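Local coordinates for scyllo-inositol 2-dehydrogenase (NADP(+)) IolW (Bacillus subtilis subsp. subtilis, PDB 3GDO) that catalyses the reversible NADPH-dependent reduction of scyllo-inosose to scyllo-inositol and cannot use NADH in place of NADPH, at the interface of chains A and B. Residues are numbered along the deposited sequence; one frame, centred on the assembly and turned at random. Chains: chain A/B, Uncharacterized oxidoreductase yvaA.

The interface of chains A and B. Residues chain A 231-234; chain B 242-243, 245-247.
Loop residues A:Ile231 to A:Ala234 lie against the end of strand 239-243 and the start of strand 246-250 of chain B, with B:Asp245 in the turn between. A hydrogen bond crosses the contact, from the backbone N of A:Ala234 to the hydroxyl OG of B:Ser247, 2.9 Å long and nearly straight at 164°. That hydroxyl also shares a 2.8 Å hydrogen bond with the imidazole ND1 of B:His242; since OG accepts from A:Ala234 N, it probably passes its own hydrogen to ND1, though the coordinates do not show this. One oxygen thus joins the two strands of chain B to the loop of chain A and restrains the ring's rotation. With CG anti to the carbonyl carbon (chi1 -48°), the ring of B:His242 turns one face to A:Val232 while ND1 reaches B:Ser247 OG. The methyl CG1 of A:Val232 sits over the ring's centre, 3.6 Å from the centroid, a CH-pi contact. A leucine here has no ND1 and no flat face, which would probably leave the B:Ser247 hydroxyl free to turn from A:Ala234 N and A:Val232 CG1 without its ring. A:Pro233 rests along the second strand's start: its ring CG is 3.5 Å from B:Ser246 N. The patch hides 135 Å² within a two-fold interface of the deposited pair, possibly the biological dimer, and belongs to the C-terminal alpha/beta domain, with A:Ile231 to A:Ala234 in the connection between strands 222-228 and 239-242.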
# COMPACT_ATOMS: atom_id res chain seq x y z
N ILE A 231 14.14 -4.64 1.27
CA ILE A 231 14.43 -4.86 2.69
C ILE A 231 13.15 -5.13 3.45
O ILE A 231 12.76 -4.35 4.33
CB ILE A 231 15.19 -3.70 3.36
CG1 ILE A 231 16.28 -3.17 2.42
CG2 ILE A 231 15.74 -4.14 4.74
CD1 ILE A 231 16.73 -1.76 2.74
N VAL A 232 12.49 -6.22 3.09
CA VAL A 232 11.18 -6.56 3.64
C VAL A 232 11.18 -7.97 4.23
O VAL A 232 10.99 -8.94 3.50
CB VAL A 232 10.09 -6.45 2.55
CG1 VAL A 232 8.73 -6.93 3.08
CG2 VAL A 232 10.02 -5.02 1.97
N PRO A 233 11.40 -8.09 5.55
CA PRO A 233 11.38 -9.42 6.22
C PRO A 233 10.08 -10.23 6.12
O PRO A 233 10.13 -11.45 5.88
CB PRO A 233 11.70 -9.07 7.70
CG PRO A 233 12.48 -7.82 7.61
CD PRO A 233 11.96 -7.05 6.43
N ALA A 234 8.91 -9.60 6.31
CA ALA A 234 7.62 -10.29 6.08
C ALA A 234 6.72 -9.47 5.18
O ALA A 234 6.53 -8.27 5.38
CB ALA A 234 6.89 -10.63 7.40
N HIS B 242 8.48 -2.22 7.97
CA HIS B 242 9.68 -2.99 7.62
C HIS B 242 10.94 -2.25 8.01
O HIS B 242 11.15 -1.09 7.59
CB HIS B 242 9.73 -3.32 6.12
CG HIS B 242 8.43 -3.86 5.60
ND1 HIS B 242 7.83 -4.97 6.14
CD2 HIS B 242 7.62 -3.43 4.58
CE1 HIS B 242 6.68 -5.19 5.52
NE2 HIS B 242 6.52 -4.26 4.58
N GLY B 243 11.77 -2.92 8.81
CA GLY B 243 13.10 -2.40 9.21
C GLY B 243 14.25 -3.29 8.75
O GLY B 243 14.04 -4.25 8.00
N ASP B 245 15.82 -5.77 9.97
CA ASP B 245 15.86 -7.14 10.51
C ASP B 245 14.51 -7.74 10.76
O ASP B 245 14.38 -8.95 11.00
CB ASP B 245 16.49 -7.07 11.92
CG ASP B 245 17.96 -7.27 11.89
OD1 ASP B 245 18.56 -7.49 12.98
OD2 ASP B 245 18.53 -7.23 10.76
N SER B 246 13.50 -6.87 10.80
CA SER B 246 12.18 -7.26 11.25
C SER B 246 11.08 -6.47 10.54
O SER B 246 11.33 -5.40 9.97
CB SER B 246 12.08 -7.06 12.76
OG SER B 246 12.50 -5.76 13.09
N SER B 247 9.88 -7.05 10.58
CA SER B 247 8.64 -6.52 10.02
C SER B 247 7.55 -6.70 11.07
O SER B 247 7.50 -7.76 11.76
CB SER B 247 8.20 -7.34 8.82
OG SER B 247 8.95 -7.06 7.66